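Local coordinates for protein diaminopimelate decarboxylase (Helicobacter pylori, PDB 2QGH) that catalyses the PLP-dependent decarboxylation of meso-diaminopimelate to L-lysine, the last step of bacterial lysine biosynthesis, and is captured here with that product bound, at residues Y38-I43 with L71-L76; V248-E253 with A324-R329; S283-S288 with V375-S380. One frame throughout, in Å; residues are numbered along the deposited sequence.

Contact 1 of 3, residues Y38-I43 with L71-L76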
# COMPACT_ATOMS: atom_id res chain seq x y z
N TYR A 38 9.90 7.90 -16.69
CA TYR A 38 10.14 6.68 -17.45
C TYR A 38 10.88 6.87 -18.77
O TYR A 38 10.46 7.67 -19.61
CB TYR A 38 8.82 5.97 -17.77
CG TYR A 38 8.00 5.61 -16.55
CD1 TYR A 38 7.14 6.54 -15.96
CD2 TYR A 38 8.09 4.34 -15.99
CE1 TYR A 38 6.40 6.20 -14.83
CE2 TYR A 38 7.36 4.00 -14.86
CZ TYR A 38 6.52 4.93 -14.28
OH TYR A 38 5.82 4.58 -13.15
N ASP A 39 11.97 6.13 -18.94
CA ASP A 39 12.74 6.17 -20.19
C ASP A 39 12.05 5.10 -21.03
O ASP A 39 12.30 3.91 -20.84
CB ASP A 39 14.19 5.76 -19.96
CG ASP A 39 15.06 5.96 -21.20
OD1 ASP A 39 14.53 5.84 -22.33
OD2 ASP A 39 16.26 6.23 -21.04
N PHE A 40 11.18 5.52 -21.93
CA PHE A 40 10.43 4.59 -22.75
C PHE A 40 11.26 3.65 -23.64
O PHE A 40 10.84 2.52 -23.90
CB PHE A 40 9.38 5.36 -23.55
CG PHE A 40 8.04 5.49 -22.85
CD1 PHE A 40 7.95 5.40 -21.47
CD2 PHE A 40 6.88 5.72 -23.58
CE1 PHE A 40 6.72 5.54 -20.81
CE2 PHE A 40 5.64 5.87 -22.93
CZ PHE A 40 5.57 5.78 -21.55
N ASP A 41 12.42 4.12 -24.11
CA ASP A 41 13.27 3.28 -24.96
C ASP A 41 13.62 1.98 -24.27
O ASP A 41 13.64 0.91 -24.89
CB ASP A 41 14.58 4.00 -25.31
CG ASP A 41 14.41 5.03 -26.40
OD1 ASP A 41 13.47 4.89 -27.22
OD2 ASP A 41 15.22 5.98 -26.44
N LYS A 42 13.91 2.06 -22.98
CA LYS A 42 14.25 0.87 -22.22
C LYS A 42 13.09 -0.11 -22.17
O LYS A 42 13.30 -1.32 -22.08
CB LYS A 42 14.69 1.27 -20.81
CG LYS A 42 15.95 2.11 -20.80
CD LYS A 42 16.36 2.43 -19.38
CE LYS A 42 17.57 3.32 -19.34
NZ LYS A 42 18.02 3.53 -17.94
N ILE A 43 11.87 0.41 -22.24
CA ILE A 43 10.68 -0.44 -22.21
C ILE A 43 10.53 -1.13 -23.56
O ILE A 43 10.20 -2.32 -23.62
CB ILE A 43 9.40 0.39 -21.93
CG1 ILE A 43 9.48 1.02 -20.54
CG2 ILE A 43 8.18 -0.50 -22.04
CD1 ILE A 43 8.31 1.92 -20.19
N LEU A 71 -1.51 3.86 -18.99
CA LEU A 71 -2.06 3.89 -20.34
C LEU A 71 -1.05 4.15 -21.44
O LEU A 71 -1.09 3.51 -22.48
CB LEU A 71 -3.18 4.93 -20.41
CG LEU A 71 -4.62 4.45 -20.30
CD1 LEU A 71 -4.73 3.33 -19.30
CD2 LEU A 71 -5.50 5.63 -19.91
N SER A 72 -0.15 5.10 -21.20
CA SER A 72 0.86 5.45 -22.18
C SER A 72 1.84 4.33 -22.43
O SER A 72 2.15 4.03 -23.59
CB SER A 72 1.61 6.71 -21.75
OG SER A 72 0.78 7.84 -21.92
N ILE A 73 2.33 3.69 -21.38
CA ILE A 73 3.27 2.61 -21.59
C ILE A 73 2.57 1.41 -22.26
O ILE A 73 3.16 0.76 -23.12
CB ILE A 73 3.95 2.15 -20.28
CG1 ILE A 73 3.57 0.70 -19.98
CG2 ILE A 73 3.61 3.12 -19.16
CD1 ILE A 73 4.37 0.06 -18.90
N LEU A 74 1.33 1.13 -21.87
CA LEU A 74 0.60 0.02 -22.47
C LEU A 74 0.42 0.28 -23.96
O LEU A 74 0.45 -0.64 -24.78
CB LEU A 74 -0.77 -0.17 -21.80
CG LEU A 74 -0.82 -0.66 -20.35
CD1 LEU A 74 -2.27 -0.79 -19.91
CD2 LEU A 74 -0.13 -2.00 -20.22
N SER A 75 0.24 1.55 -24.32
CA SER A 75 0.06 1.93 -25.71
C SER A 75 1.36 1.70 -26.49
O SER A 75 1.34 1.25 -27.63
CB SER A 75 -0.34 3.40 -25.81
OG SER A 75 -0.66 3.74 -27.14
N LEU A 76 2.48 2.03 -25.86
CA LEU A 76 3.78 1.82 -26.48
C LEU A 76 3.95 0.32 -26.73
O LEU A 76 4.40 -0.10 -27.79
CB LEU A 76 4.89 2.33 -25.56
CG LEU A 76 6.29 1.76 -25.85
CD1 LEU A 76 6.72 2.10 -27.28
CD2 LEU A 76 7.28 2.31 -24.85
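Phe-40 and Ile-73 mark the closest approach of the two backbones, their CA atoms 7.5 Å apart, too wide for backbone to meet backbone. Residues 38-39 end a strand, and the chain turns at once into the helix that runs on through Ile-43; Asp-39 holds the N-cap position, its OD1 accepting a weak capping bond from Asp-41 N. Residues 71-76 are regular helix. No hydrogen bond crosses between the segments.

The Phe-40 ring reaches over to the second helix and lies obliquely against its backbone, CZ standing 3.9 Å from Ile-73 N and CE2 4.0 Å from Ser-72 O. Leu-76 comes back the other way and slides past it: with CG anti to the backbone N (chi1 160°), its CD2 branch settles 3.7 Å from Phe-40 CD2. The same methyl serves Ile-43, whose CG2 meets Leu-76 CD2 at 4.1 Å, so one branch of the leucine fills the angle between two side chains a helical turn apart. Ile-73 adds its CG2, 4.1 Å from Phe-40 CZ. Ile-405 of strand 402-406 also touches Phe-40, while Leu-422 of the second subunit packs on Ser-72. This is apolar packing at the domain junction, joining the strand-to-helix entry into the barrel domain with helix 71-79 of its alpha/beta barrel, a fold shared with alanine racemase.

Contact 2 of 3, residues V248-E253 with A324-R329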
# COMPACT_ATOMS: atom_id res chain seq x y z
N VAL A 248 15.33 -8.61 -11.77
CA VAL A 248 16.22 -7.58 -12.29
C VAL A 248 17.37 -7.38 -11.32
O VAL A 248 17.40 -7.96 -10.23
CB VAL A 248 15.50 -6.22 -12.53
CG1 VAL A 248 14.46 -6.37 -13.64
CG2 VAL A 248 14.85 -5.72 -11.25
N SER A 249 18.33 -6.55 -11.72
CA SER A 249 19.49 -6.32 -10.88
C SER A 249 19.30 -5.15 -9.91
O SER A 249 19.86 -4.08 -10.12
CB SER A 249 20.72 -6.09 -11.75
OG SER A 249 21.90 -6.36 -11.01
N TYR A 250 18.53 -5.36 -8.86
CA TYR A 250 18.32 -4.29 -7.89
C TYR A 250 19.60 -3.97 -7.15
O TYR A 250 19.91 -2.80 -6.91
CB TYR A 250 17.22 -4.68 -6.90
CG TYR A 250 15.83 -4.68 -7.49
CD1 TYR A 250 15.33 -3.55 -8.14
CD2 TYR A 250 15.01 -5.80 -7.38
CE1 TYR A 250 14.04 -3.53 -8.67
CE2 TYR A 250 13.71 -5.79 -7.90
CZ TYR A 250 13.24 -4.66 -8.55
OH TYR A 250 11.96 -4.67 -9.07
N GLU A 251 20.36 -5.00 -6.78
CA GLU A 251 21.60 -4.82 -6.05
C GLU A 251 22.83 -5.33 -6.81
O GLU A 251 23.69 -6.00 -6.25
CB GLU A 251 21.50 -5.52 -4.69
CG GLU A 251 20.29 -5.10 -3.87
CD GLU A 251 20.25 -5.77 -2.51
OE1 GLU A 251 21.16 -5.53 -1.69
OE2 GLU A 251 19.30 -6.53 -2.25
N ASN A 252 22.90 -5.02 -8.11
CA ASN A 252 24.02 -5.43 -8.96
C ASN A 252 24.26 -6.95 -9.05
O ASN A 252 25.37 -7.38 -9.34
CB ASN A 252 25.31 -4.76 -8.49
CG ASN A 252 25.23 -3.25 -8.51
OD1 ASN A 252 25.09 -2.64 -9.58
ND2 ASN A 252 25.31 -2.64 -7.34
N GLU A 253 23.22 -7.75 -8.80
CA GLU A 253 23.35 -9.20 -8.88
C GLU A 253 23.29 -9.63 -10.34
O GLU A 253 22.90 -8.85 -11.21
CB GLU A 253 22.21 -9.87 -8.12
CG GLU A 253 22.05 -9.35 -6.72
CD GLU A 253 20.67 -8.78 -6.47
OE1 GLU A 253 20.24 -7.89 -7.25
OE2 GLU A 253 20.02 -9.21 -5.50
N ALA A 324 12.88 -4.55 0.20
CA ALA A 324 13.63 -4.39 -1.04
C ALA A 324 14.55 -3.17 -1.00
O ALA A 324 14.24 -2.14 -0.41
CB ALA A 324 12.67 -4.26 -2.21
N LYS A 325 15.71 -3.31 -1.64
CA LYS A 325 16.67 -2.23 -1.68
C LYS A 325 16.90 -1.79 -3.12
O LYS A 325 17.44 -2.55 -3.93
CB LYS A 325 18.00 -2.69 -1.08
CG LYS A 325 17.88 -3.16 0.36
CD LYS A 325 19.19 -3.75 0.86
CE LYS A 325 19.01 -4.33 2.26
NZ LYS A 325 20.25 -4.99 2.75
N HIS A 326 16.46 -0.58 -3.43
CA HIS A 326 16.66 -0.02 -4.76
C HIS A 326 17.78 1.01 -4.65
O HIS A 326 17.89 1.71 -3.64
CB HIS A 326 15.37 0.65 -5.26
CG HIS A 326 14.27 -0.31 -5.57
ND1 HIS A 326 13.68 -0.39 -6.81
CD2 HIS A 326 13.64 -1.23 -4.80
CE1 HIS A 326 12.73 -1.31 -6.80
NE2 HIS A 326 12.69 -1.84 -5.59
N ALA A 327 18.63 1.09 -5.67
CA ALA A 327 19.74 2.03 -5.63
C ALA A 327 19.26 3.48 -5.60
O ALA A 327 18.19 3.81 -6.12
CB ALA A 327 20.66 1.80 -6.82
N ILE A 328 20.06 4.33 -4.96
CA ILE A 328 19.76 5.76 -4.85
C ILE A 328 20.93 6.52 -5.49
O ILE A 328 22.08 6.38 -5.08
CB ILE A 328 19.60 6.19 -3.37
CG1 ILE A 328 18.32 5.58 -2.79
CG2 ILE A 328 19.57 7.72 -3.27
CD1 ILE A 328 18.11 5.84 -1.32
N ARG A 329 20.61 7.32 -6.50
CA ARG A 329 21.62 8.08 -7.22
C ARG A 329 21.36 9.59 -7.10
O ARG A 329 20.23 10.04 -7.28
CB ARG A 329 21.61 7.66 -8.69
CG ARG A 329 22.57 8.42 -9.58
CD ARG A 329 22.21 8.19 -11.03
NE ARG A 329 20.80 8.49 -11.24
CZ ARG A 329 20.17 8.36 -12.41
NH1 ARG A 329 20.83 7.95 -13.48
NH2 ARG A 329 18.89 8.66 -12.50
O HOH W 1 18.25 -0.73 -7.86
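Tyr-250 and His-326 lie side by side and point the same way, their ring centroids 4.4 Å apart and their planes inclined at 44°, an oblique pair. Both have CG anti to the carbonyl carbon (chi1 -72° and -69°), and Tyr-250 CD1 stands over one face of the imidazole. Val-248 CG2 lies over the rim of one face of the tyrosine. The polar ends are engaged beyond the pair: Tyr-250 OH bonds to Arg-282, and His-326 uses ND1 for the backbone oxygen of Glu-373 and NE2 for Arg-318, so the imidazole is held at both nitrogens.

Farther out, the extended chains of Glu-251 and Lys-325 cross, Glu-251 OE1 touching Lys-325 CD at 3.7 Å; the charged ends stay beyond a salt bridge, with Glu-251 OE1 4.6 Å from Lys-325 NZ. A water bridges the backbones, donating to Tyr-250 O at 2.8 Å and accepting from Ala-327 N at 2.9 Å. Ser-249 OG spans the type I turn 249-252, donating to Glu-253 O just beyond it at 2.7 Å. Thus a loop following barrel strand 239-241 meets the approach to strand 328-330 beside the active site, where Tyr-250 and His-326 bond to Arg-282 and Arg-318, both of the lysine pocket.

Contact 3 of 3, residues S283-S288 with V375-S380. With LYS (lysine), chain C; PLP (pyridoxal-5'-phosphate), chain B.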
# COMPACT_ATOMS: atom_id res chain seq x y z
N SER A 283 10.81 -7.36 -15.42
CA SER A 283 11.90 -7.27 -16.40
C SER A 283 11.59 -6.42 -17.63
O SER A 283 12.47 -6.14 -18.44
CB SER A 283 12.34 -8.68 -16.83
OG SER A 283 11.24 -9.45 -17.27
N ILE A 284 10.33 -6.00 -17.78
CA ILE A 284 9.97 -5.17 -18.92
C ILE A 284 10.02 -3.69 -18.55
O ILE A 284 10.51 -2.87 -19.33
CB ILE A 284 8.53 -5.47 -19.42
CG1 ILE A 284 8.41 -6.91 -19.93
CG2 ILE A 284 8.15 -4.47 -20.52
CD1 ILE A 284 9.16 -7.20 -21.22
N VAL A 285 9.54 -3.35 -17.36
CA VAL A 285 9.47 -1.96 -16.94
C VAL A 285 10.32 -1.48 -15.77
O VAL A 285 10.54 -0.28 -15.64
CB VAL A 285 8.00 -1.56 -16.62
CG1 VAL A 285 7.15 -1.64 -17.86
CG2 VAL A 285 7.44 -2.47 -15.53
N ALA A 286 10.78 -2.39 -14.92
CA ALA A 286 11.57 -1.97 -13.77
C ALA A 286 12.58 -0.85 -14.06
O ALA A 286 12.39 0.29 -13.64
CB ALA A 286 12.28 -3.17 -13.17
N GLU A 287 13.64 -1.18 -14.79
CA GLU A 287 14.70 -0.24 -15.10
C GLU A 287 14.30 1.10 -15.73
O GLU A 287 14.91 2.13 -15.41
CB GLU A 287 15.77 -0.92 -15.97
CG GLU A 287 16.86 0.02 -16.48
CD GLU A 287 17.93 -0.67 -17.33
OE1 GLU A 287 17.56 -1.46 -18.23
OE2 GLU A 287 19.14 -0.41 -17.11
N SER A 288 13.30 1.10 -16.60
CA SER A 288 12.88 2.33 -17.27
C SER A 288 12.29 3.41 -16.37
O SER A 288 12.20 4.58 -16.76
CB SER A 288 11.85 2.02 -18.37
OG SER A 288 10.54 1.92 -17.84
N VAL A 375 12.40 1.58 -10.26
CA VAL A 375 11.10 1.63 -9.60
C VAL A 375 9.95 1.63 -10.61
O VAL A 375 8.83 2.02 -10.27
CB VAL A 375 10.97 2.90 -8.74
CG1 VAL A 375 12.05 2.93 -7.69
CG2 VAL A 375 11.05 4.14 -9.62
N GLY A 376 10.23 1.19 -11.83
CA GLY A 376 9.22 1.15 -12.87
C GLY A 376 8.23 0.00 -12.72
O GLY A 376 7.16 0.00 -13.32
N ALA A 377 8.57 -0.98 -11.89
CA ALA A 377 7.69 -2.12 -11.69
C ALA A 377 7.24 -2.16 -10.25
O ALA A 377 8.04 -2.02 -9.33
CB ALA A 377 8.41 -3.40 -12.04
N TYR A 378 5.94 -2.35 -10.05
CA TYR A 378 5.37 -2.43 -8.72
C TYR A 378 5.75 -1.20 -7.92
O TYR A 378 5.91 -1.26 -6.70
CB TYR A 378 5.83 -3.71 -8.03
CG TYR A 378 5.54 -4.93 -8.86
CD1 TYR A 378 4.22 -5.33 -9.11
CD2 TYR A 378 6.57 -5.66 -9.47
CE1 TYR A 378 3.93 -6.42 -9.94
CE2 TYR A 378 6.29 -6.75 -10.30
CZ TYR A 378 4.98 -7.12 -10.54
OH TYR A 378 4.70 -8.18 -11.37
N GLY A 379 5.89 -0.09 -8.63
CA GLY A 379 6.22 1.17 -7.98
C GLY A 379 4.91 1.91 -7.80
O GLY A 379 4.21 1.72 -6.81
N SER A 380 4.54 2.73 -8.77
CA SER A 380 3.30 3.48 -8.66
C SER A 380 2.03 2.62 -8.70
O SER A 380 0.96 3.09 -8.34
CB SER A 380 3.23 4.54 -9.76
OG SER A 380 2.72 3.98 -10.95
N LYS C . 4.39 -6.76 -6.00
CA LYS C . 5.60 -7.64 -5.97
C LYS C . 6.88 -6.79 -5.93
O LYS C . 6.74 -5.57 -5.69
CB LYS C . 5.61 -8.56 -7.20
CG LYS C . 4.46 -9.56 -7.20
CD LYS C . 4.26 -10.21 -8.55
CE LYS C . 3.10 -11.21 -8.48
NZ LYS C . 2.69 -11.80 -9.80
OXT LYS C . 7.98 -7.34 -6.14
N1 PLP B . 2.19 -13.81 -14.52
C2 PLP B . 1.50 -14.14 -13.33
C2A PLP B . 0.39 -15.11 -13.34
C3 PLP B . 1.91 -13.46 -12.11
O3 PLP B . 1.26 -13.72 -10.92
C4 PLP B . 2.95 -12.54 -12.12
C4A PLP B . 3.44 -12.13 -10.78
C5 PLP B . 3.62 -12.22 -13.31
C6 PLP B . 3.25 -12.89 -14.54
C5A PLP B . 4.55 -11.10 -13.51
O4P PLP B . 5.83 -11.49 -13.05
P PLP B . 6.97 -10.57 -13.09
O1P PLP B . 6.74 -9.05 -12.87
O2P PLP B . 7.58 -10.83 -14.54
O3P PLP B . 7.94 -11.06 -11.95
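Ala-286 and Gly-376 bring the backbones together, their CA atoms only 4.0 Å apart where the end of helix 282-285 meets the loop 375-380, and Gly-376 N donates to Ala-286 O at 3.0 Å, in the carbonyl plane and on a lone pair. With no side chain in between, Gly-376 CA lies 3.4 Å from Val-285 O in a CA-H...O contact. Val-285 O also accepts from Ser-288 OG, which ties the end of the helix to the following turn.

Beside this backbone contact the side chains are small. Val-285 CG2, set between its backbone N and carbonyl carbon, reaches Gly-376 O at 3.3 Å and Ala-377 CB at 3.7 Å; Ala-286 CB meets the same alanine methyl. One residue on, Tyr-378 faces the ligands, which are joined as a Schiff base (external aldimine), lysine NZ standing 1.3 Å from PLP C4A. The lysine part covers one face of the ring, its CB 3.5 Å above the centre. PLP O1P lies at the ring's edge, in its plane, and accepts from Tyr-378 OH at 2.7 Å. Arg-282, which opens the helix, bonds PLP through its backbone N and the lysine through NH2, and Glu-350 of the second subunit also bonds the lysine. The contact thus sets Tyr-378 at the edge of the PLP site of a fold-type III decarboxylase, where barrel and beta domains meet.

In the fold
Contacts 1 and 3 are buried and adjoin: Asp-39 N probably bonds to Ser-288 O, and Ile-73 CD1 packs on Val-285 CG1. Contact 2 lies nearer the surface and touches contact 3 through His-326 on Val-375 and Val-248 on Ala-286, but it does not touch contact 1. The chemistry changes with position. Contact 1 joins helices mainly by apolar side chains, without a hydrogen bond across; contact 3 rests on close backbone approach, with a ligand-binding tyrosine beside it; and contact 2 combines an aromatic pair with water and loosely placed charges. Contacts 2 and 3 each pair a segment of the barrel domain with one from the beta domain, and their segments alternate along the chain.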